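Local coordinates for time interval measuring enzyme TIME (Bombyx mori, PDB 2E47), which binds copper and zinc and probably converts superoxide into hydrogen peroxide and oxygen, at residues H34-I39 / Y98-L103; A127-K132 / T141-G146. All blocks are in the same frame, centred on the assembly; numbering follows the deposited sequence.

Overall arrangement
Following the chain from its N terminus, contact 1 comes first: strand 33-40 is joined to strand 98-105, the 58 residues between segments 34-39 and 98-103 including strands 45-52 and 87-93 and several metal ligands. Contact 2 closes a much shorter loop, in which segments 127-132 and 141-146, separated in sequence by a stretch that includes most of the short helix 138-141, come together between strands 120-124 and 147-155. The two are in series, neither nested nor crossed, with centres 19 Å apart and nearest atoms about 10 Å apart. Contact 1 belongs to the wall of the beta barrel. Contact 2 folds the loop beside the metals and ties it to the copper and zinc ligands.

Contact 1: H34-I39 / Y98-L103; sequences HVQGGI and YSRIDL
His34 and Asp102 meet at one end of the strand pair, where His34 NE2 donates to Asp102 OD2 over 2.6 Å. The bond is nearly straight, lies in the imidazole plane and reaches the syn side of the carboxylate; the two planes are 40° apart. In His34 a chi1 of -169° sets CG anti to the backbone N, and the ring beyond it reaches strand 98-105, its CD2 edge also coming 3.2 Å from Leu103 O. Gln36 CG sits over the centre of one ring face. An alanine in place of His34 would probably leave Asp102 OD2 without this donor and open a gap beside Gln36 CG. The other carboxylate oxygen, Asp102 OD1, has a long salt bridge to Arg100 NH2 (3.7 Å), at the edge of the guanidinium. The Arg100 chain bends at chi2 and chi3, and its guanidinium has Gly37 N over one face. At the far end the Tyr98 ring lies against Gly38, Tyr98 CE1 being 4.0 Å from Gly38 CA, where a beta carbon on Gly38 would be tight.

Val35, Ile39, Ile101 and Leu103 occupy the other face. Val35 CG2 touches Leu103 CD1 at 3.6 Å as the two side chains run side by side, while Ile39 CD1 meets Ile101 CD1 at 3.6 Å. Between the two faces, reciprocal backbone bonds pair Val35 with Leu103, Gly37 with Ile101 and Ile39 with Ser99; Gln36-Asp102 and Gly38-Arg100 are the intervening non-hydrogen-bonded pairs. Ile101 and Ser99 touch Val91 of strand 87-93, and Ser99 OG bonds Val92 O. This antiparallel pairing of two strands distant in sequence belongs to the Greek-key beta barrel of Cu-Zn superoxide dismutases, the aliphatic face turned to its interior.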
ATOM      1  N   HIS A  34       8.195   9.501 -13.296  1.00 24.43           N
ATOM      2  CA  HIS A  34       7.293  10.621 -13.452  1.00 23.82           C
ATOM      3  C   HIS A  34       6.223  10.438 -12.392  1.00 24.58           C
ATOM      4  O   HIS A  34       5.471   9.428 -12.386  1.00 25.35           O
ATOM      5  CB  HIS A  34       6.692  10.599 -14.862  1.00 24.81           C
ATOM      6  CG  HIS A  34       5.965  11.842 -15.225  1.00 27.16           C
ATOM      7  ND1 HIS A  34       5.149  11.925 -16.338  1.00 35.90           N
ATOM      8  CD2 HIS A  34       5.948  13.069 -14.656  1.00 29.38           C
ATOM      9  CE1 HIS A  34       4.645  13.147 -16.422  1.00 35.23           C
ATOM     10  NE2 HIS A  34       5.122  13.864 -15.416  1.00 34.25           N
ATOM     11  N   VAL A  35       6.125  11.419 -11.504  1.00 23.58           N
ATOM     12  CA  VAL A  35       5.093  11.502 -10.448  1.00 21.83           C
ATOM     13  C   VAL A  35       4.012  12.491 -10.839  1.00 22.61           C
ATOM     14  O   VAL A  35       4.297  13.636 -11.125  1.00 22.49           O
ATOM     15  CB  VAL A  35       5.781  11.984  -9.127  1.00 20.68           C
ATOM     16  CG1 VAL A  35       4.830  11.996  -7.901  1.00 20.09           C
ATOM     17  CG2 VAL A  35       7.041  11.117  -8.826  1.00 16.43           C
ATOM     18  N   GLN A  36       2.757  12.097 -10.899  1.00 23.27           N
ATOM     19  CA  GLN A  36       1.730  13.068 -11.236  1.00 25.34           C
ATOM     20  C   GLN A  36       0.413  12.852 -10.485  1.00 25.34           C
ATOM     21  O   GLN A  36       0.119  11.766 -10.021  1.00 24.99           O
ATOM     22  CB  GLN A  36       1.502  13.138 -12.767  1.00 27.43           C
ATOM     23  CG  GLN A  36       1.780  11.872 -13.536  1.00 28.76           C
ATOM     24  CD  GLN A  36       1.494  11.931 -15.048  1.00 33.22           C
ATOM     25  OE1 GLN A  36       1.122  12.991 -15.672  1.00 35.81           O
ATOM     26  NE2 GLN A  36       1.705  10.783 -15.665  1.00 37.96           N
ATOM     27  N   GLY A  37      -0.415  13.872 -10.394  1.00 23.95           N
ATOM     28  CA  GLY A  37      -1.732  13.663  -9.835  1.00 22.21           C
ATOM     29  C   GLY A  37      -2.218  14.974  -9.318  1.00 22.10           C
ATOM     30  O   GLY A  37      -1.708  16.046  -9.719  1.00 20.82           O
ATOM     31  N   GLY A  38      -3.170  14.898  -8.393  1.00 23.22           N
ATOM     32  CA  GLY A  38      -3.906  16.080  -7.980  1.00 22.79           C
ATOM     33  C   GLY A  38      -4.297  15.785  -6.580  1.00 23.79           C
ATOM     34  O   GLY A  38      -4.577  14.636  -6.276  1.00 25.03           O
ATOM     35  N   ILE A  39      -4.299  16.801  -5.716  1.00 22.88           N
ATOM     36  CA  ILE A  39      -4.753  16.648  -4.324  1.00 22.34           C
ATOM     37  C   ILE A  39      -5.624  17.859  -4.108  1.00 22.68           C
ATOM     38  O   ILE A  39      -5.313  18.903  -4.633  1.00 23.62           O
ATOM     39  CB  ILE A  39      -3.579  16.651  -3.338  1.00 21.67           C
ATOM     40  CG1 ILE A  39      -2.580  15.528  -3.674  1.00 21.79           C
ATOM     41  CG2 ILE A  39      -4.032  16.497  -1.875  1.00 20.20           C
ATOM     42  CD1 ILE A  39      -1.301  15.766  -2.842  1.00 25.98           C
ATOM     43  N   TYR A  98      -6.532  23.272  -4.621  1.00 27.24           N
ATOM     44  CA  TYR A  98      -6.177  22.184  -5.483  1.00 27.62           C
ATOM     45  C   TYR A  98      -4.660  22.202  -5.824  1.00 27.65           C
ATOM     46  O   TYR A  98      -4.110  23.257  -6.120  1.00 28.04           O
ATOM     47  CB  TYR A  98      -6.989  22.258  -6.762  1.00 29.32           C
ATOM     48  CG  TYR A  98      -6.465  21.371  -7.841  1.00 31.16           C
ATOM     49  CD1 TYR A  98      -6.736  20.011  -7.840  1.00 32.35           C
ATOM     50  CD2 TYR A  98      -5.681  21.894  -8.876  1.00 34.54           C
ATOM     51  CE1 TYR A  98      -6.220  19.185  -8.878  1.00 37.61           C
ATOM     52  CE2 TYR A  98      -5.170  21.075  -9.895  1.00 34.68           C
ATOM     53  CZ  TYR A  98      -5.456  19.732  -9.883  1.00 33.88           C
ATOM     54  OH  TYR A  98      -4.952  18.929 -10.892  1.00 37.50           O
ATOM     55  N   SER A  99      -4.012  21.032  -5.800  1.00 25.77           N
ATOM     56  CA  SER A  99      -2.610  20.928  -6.107  1.00 25.85           C
ATOM     57  C   SER A  99      -2.470  19.951  -7.274  1.00 26.97           C
ATOM     58  O   SER A  99      -2.891  18.795  -7.168  1.00 26.32           O
ATOM     59  CB  SER A  99      -1.830  20.335  -4.968  1.00 24.21           C
ATOM     60  OG  SER A  99      -0.492  20.143  -5.427  1.00 23.24           O
ATOM     61  N   ARG A 100      -1.825  20.425  -8.330  1.00 27.74           N
ATOM     62  CA  ARG A 100      -1.445  19.662  -9.489  1.00 30.86           C
ATOM     63  C   ARG A 100      -0.014  19.219  -9.238  1.00 30.15           C
ATOM     64  O   ARG A 100       0.859  20.047  -9.086  1.00 31.43           O
ATOM     65  CB  ARG A 100      -1.469  20.595 -10.734  1.00 32.61           C
ATOM     66  CG  ARG A 100      -1.817  19.916 -12.072  1.00 35.84           C
ATOM     67  CD  ARG A 100      -0.838  18.887 -12.574  1.00 43.28           C
ATOM     68  NE  ARG A 100      -1.512  17.582 -12.731  1.00 48.37           N
ATOM     69  CZ  ARG A 100      -1.051  16.500 -13.383  1.00 49.86           C
ATOM     70  NH1 ARG A 100      -1.778  15.388 -13.381  1.00 49.34           N
ATOM     71  NH2 ARG A 100       0.111  16.497 -14.014  1.00 49.87           N
ATOM     72  N   ILE A 101       0.219  17.921  -9.123  1.00 29.88           N
ATOM     73  CA  ILE A 101       1.574  17.407  -9.038  1.00 30.55           C
ATOM     74  C   ILE A 101       2.093  16.921 -10.411  1.00 30.22           C
ATOM     75  O   ILE A 101       1.431  16.142 -11.117  1.00 28.90           O
ATOM     76  CB  ILE A 101       1.630  16.243  -8.026  1.00 31.56           C
ATOM     77  CG1 ILE A 101       1.152  16.709  -6.645  1.00 31.59           C
ATOM     78  CG2 ILE A 101       3.045  15.631  -7.954  1.00 29.14           C
ATOM     79  CD1 ILE A 101       0.791  15.490  -5.785  1.00 36.73           C
ATOM     80  N   ASP A 102       3.277  17.367 -10.800  1.00 30.28           N
ATOM     81  CA  ASP A 102       3.826  16.944 -12.060  1.00 31.01           C
ATOM     82  C   ASP A 102       5.319  17.125 -12.065  1.00 31.17           C
ATOM     83  O   ASP A 102       5.852  18.215 -12.336  1.00 30.58           O
ATOM     84  CB  ASP A 102       3.185  17.720 -13.199  1.00 33.03           C
ATOM     85  CG  ASP A 102       3.633  17.214 -14.586  1.00 37.96           C
ATOM     86  OD1 ASP A 102       3.150  17.746 -15.631  1.00 43.19           O
ATOM     87  OD2 ASP A 102       4.467  16.280 -14.639  1.00 41.92           O
ATOM     88  N   LEU A 103       6.028  16.045 -11.784  1.00 29.96           N
ATOM     89  CA  LEU A 103       7.464  16.170 -11.636  1.00 28.87           C
ATOM     90  C   LEU A 103       8.131  14.885 -12.002  1.00 28.17           C
ATOM     91  O   LEU A 103       7.506  13.809 -12.012  1.00 26.01           O
ATOM     92  CB  LEU A 103       7.854  16.576 -10.224  1.00 27.52           C
ATOM     93  CG  LEU A 103       7.532  15.541  -9.131  1.00 31.00           C
ATOM     94  CD1 LEU A 103       8.548  14.395  -8.899  1.00 27.12           C
ATOM     95  CD2 LEU A 103       7.315  16.251  -7.803  1.00 34.17           C
TER

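Contact 2: A127-K132 / T141-G146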
ATOM      1  N   ALA A 127       5.548  23.663   4.815  1.00 19.66           N
ATOM      2  CA  ALA A 127       6.549  23.586   3.764  1.00 21.08           C
ATOM      3  C   ALA A 127       7.820  22.871   4.222  1.00 21.77           C
ATOM      4  O   ALA A 127       8.224  22.959   5.365  1.00 23.20           O
ATOM      5  CB  ALA A 127       6.897  24.991   3.256  1.00 21.35           C
ATOM      6  N   ASP A 128       8.431  22.148   3.313  1.00 22.32           N
ATOM      7  CA  ASP A 128       9.761  21.568   3.529  1.00 24.16           C
ATOM      8  C   ASP A 128      10.789  22.706   3.322  1.00 23.22           C
ATOM      9  O   ASP A 128      10.759  23.346   2.277  1.00 22.24           O
ATOM     10  CB  ASP A 128       9.940  20.522   2.428  1.00 24.15           C
ATOM     11  CG  ASP A 128      11.203  19.657   2.584  1.00 27.20           C
ATOM     12  OD1 ASP A 128      11.150  18.519   2.049  1.00 22.73           O
ATOM     13  OD2 ASP A 128      12.226  20.094   3.187  1.00 25.73           O
ATOM     14  N   ASP A 129      11.715  22.915   4.273  1.00 24.38           N
ATOM     15  CA  ASP A 129      12.712  24.012   4.159  1.00 24.35           C
ATOM     16  C   ASP A 129      14.046  23.506   3.546  1.00 24.84           C
ATOM     17  O   ASP A 129      15.069  24.218   3.489  1.00 25.39           O
ATOM     18  CB  ASP A 129      12.921  24.647   5.542  1.00 24.14           C
ATOM     19  CG  ASP A 129      13.699  23.725   6.514  1.00 27.83           C
ATOM     20  OD1 ASP A 129      13.684  24.031   7.734  1.00 28.31           O
ATOM     21  OD2 ASP A 129      14.309  22.689   6.088  1.00 23.83           O
ATOM     22  N   TYR A 130      14.005  22.260   3.093  1.00 23.28           N
ATOM     23  CA  TYR A 130      15.019  21.605   2.268  1.00 22.99           C
ATOM     24  C   TYR A 130      16.328  21.416   3.016  1.00 25.88           C
ATOM     25  O   TYR A 130      17.373  21.234   2.384  1.00 25.40           O
ATOM     26  CB  TYR A 130      15.253  22.303   0.946  1.00 21.92           C
ATOM     27  CG  TYR A 130      14.051  22.617   0.110  1.00 22.55           C
ATOM     28  CD1 TYR A 130      13.179  21.596  -0.342  1.00 20.99           C
ATOM     29  CD2 TYR A 130      13.784  23.952  -0.272  1.00 21.99           C
ATOM     30  CE1 TYR A 130      12.060  21.899  -1.160  1.00 21.82           C
ATOM     31  CE2 TYR A 130      12.664  24.263  -1.018  1.00 24.50           C
ATOM     32  CZ  TYR A 130      11.815  23.234  -1.483  1.00 25.64           C
ATOM     33  OH  TYR A 130      10.735  23.574  -2.274  1.00 27.77           O
ATOM     34  N   GLY A 131      16.265  21.413   4.349  1.00 27.75           N
ATOM     35  CA  GLY A 131      17.458  21.235   5.196  1.00 30.71           C
ATOM     36  C   GLY A 131      18.367  22.477   5.252  1.00 33.07           C
ATOM     37  O   GLY A 131      19.500  22.388   5.651  1.00 32.92           O
ATOM     38  N   LYS A 132      17.852  23.636   4.863  1.00 35.22           N
ATOM     39  CA  LYS A 132      18.666  24.840   4.665  1.00 37.74           C
ATOM     40  C   LYS A 132      18.503  25.862   5.796  1.00 40.05           C
ATOM     41  O   LYS A 132      19.211  26.909   5.843  1.00 41.33           O
ATOM     42  CB  LYS A 132      18.315  25.497   3.341  1.00 36.90           C
ATOM     43  CG  LYS A 132      18.544  24.601   2.180  1.00 37.76           C
ATOM     44  CD  LYS A 132      18.035  25.231   0.903  1.00 43.83           C
ATOM     45  CE  LYS A 132      18.444  24.334  -0.300  1.00 46.36           C
ATOM     46  NZ  LYS A 132      17.329  24.306  -1.265  1.00 40.62           N
ATOM     47  N   THR A 141      14.120  16.387   8.620  1.00 29.87           N
ATOM     48  CA  THR A 141      12.762  16.362   8.179  1.00 29.53           C
ATOM     49  C   THR A 141      12.428  17.561   7.331  1.00 28.06           C
ATOM     50  O   THR A 141      11.335  17.658   6.818  1.00 27.44           O
ATOM     51  CB  THR A 141      11.774  16.356   9.381  1.00 30.63           C
ATOM     52  OG1 THR A 141      11.934  17.573  10.110  1.00 29.74           O
ATOM     53  CG2 THR A 141      12.001  15.143  10.343  1.00 29.66           C
ATOM     54  N   GLY A 142      13.313  18.543   7.253  1.00 27.42           N
ATOM     55  CA  GLY A 142      12.903  19.764   6.544  1.00 25.14           C
ATOM     56  C   GLY A 142      11.968  20.690   7.330  1.00 24.40           C
ATOM     57  O   GLY A 142      11.542  21.714   6.776  1.00 23.35           O
ATOM     58  N   ASN A 143      11.741  20.373   8.626  1.00 23.60           N
ATOM     59  CA  ASN A 143      10.839  21.117   9.503  1.00 24.32           C
ATOM     60  C   ASN A 143       9.435  21.217   8.845  1.00 24.69           C
ATOM     61  O   ASN A 143       8.846  22.332   8.779  1.00 23.43           O
ATOM     62  CB  ASN A 143      11.440  22.523   9.756  1.00 24.86           C
ATOM     63  CG  ASN A 143      10.696  23.337  10.819  1.00 28.31           C
ATOM     64  OD1 ASN A 143      10.694  24.582  10.765  1.00 34.00           O
ATOM     65  ND2 ASN A 143      10.080  22.671  11.757  1.00 28.28           N
ATOM     66  N   ALA A 144       8.937  20.101   8.287  1.00 23.62           N
ATOM     67  CA  ALA A 144       7.647  20.194   7.546  1.00 24.83           C
ATOM     68  C   ALA A 144       6.455  19.950   8.450  1.00 24.46           C
ATOM     69  O   ALA A 144       5.275  20.116   8.059  1.00 24.31           O
ATOM     70  CB  ALA A 144       7.638  19.290   6.233  1.00 24.41           C
ATOM     71  N   GLY A 145       6.761  19.583   9.689  1.00 24.59           N
ATOM     72  CA  GLY A 145       5.741  19.543  10.733  1.00 25.07           C
ATOM     73  C   GLY A 145       4.970  18.237  10.719  1.00 25.03           C
ATOM     74  O   GLY A 145       5.471  17.246  10.229  1.00 25.01           O
ATOM     75  N   GLY A 146       3.740  18.267  11.245  1.00 24.28           N
ATOM     76  CA  GLY A 146       2.891  17.096  11.389  1.00 23.02           C
ATOM     77  C   GLY A 146       2.418  16.601  10.027  1.00 23.95           C
ATOM     78  O   GLY A 146       2.658  17.230   8.980  1.00 23.21           O
TER
HETATM   79  O   HOH W   1       8.788  24.547   7.328  1.00 35.01           O
HETATM   80  O   HOH W   2      12.225  25.872   8.641  1.00 30.78           O
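The Asp129 carboxylate and the Asn143 side chain cross at about a right angle, carboxylate and amide planes 52° apart, with Asp129 OD1 3.4 Å from Asn143 CB. A water bridges the polar tips by donating to Asp129 OD1 and to Asn143 OD1. The third flat group, the Tyr130 ring, carries Asp128 O over the centre of one face, 3.7 Å above the plane, and meets the His77 ring obliquely.

Both aspartates crowd Gly142, but a single direct hydrogen bond joins it to the other segment. Its carbonyl O accepts from Asp129 N over 2.8 Å, in the carbonyl plane and on a lone pair. Asp129 OD2 comes 3.0 Å from the same Gly142 O, two acceptors without a bond between them; Gly131 N, in an Asx turn, and Ser138 OG satisfy OD2, while OD1 bonds Ser133 OG. Asp128 OD2 stands 3.4 Å from Gly142 CA. A beta carbon on Gly142 would run into that oxygen. Asp128 OD2 also takes Tyr130 N in a second Asx turn, met on the anti side. A second water links the two backbones by donating to Ala127 O and Asn143 O, each at 2.6 Å, and nearby Ala144 CB packs on Ala127 O.

Asp128 also bonds the copper ligand His50 through OD1 and the zinc ligand His75 through OD2, the second-shell bridge between metal sites known in Cu-Zn superoxide dismutases. The two segments belong to the loop between strands 120-124 and 147-155, the electrostatic loop of this family: Gly142 directly follows helix 138-141, Ala127 and Asp128 rest on Asn90 of strand 87-93, Ala144 packs on His50 of strand 45-52, and Gly146 leads into strand 147-155.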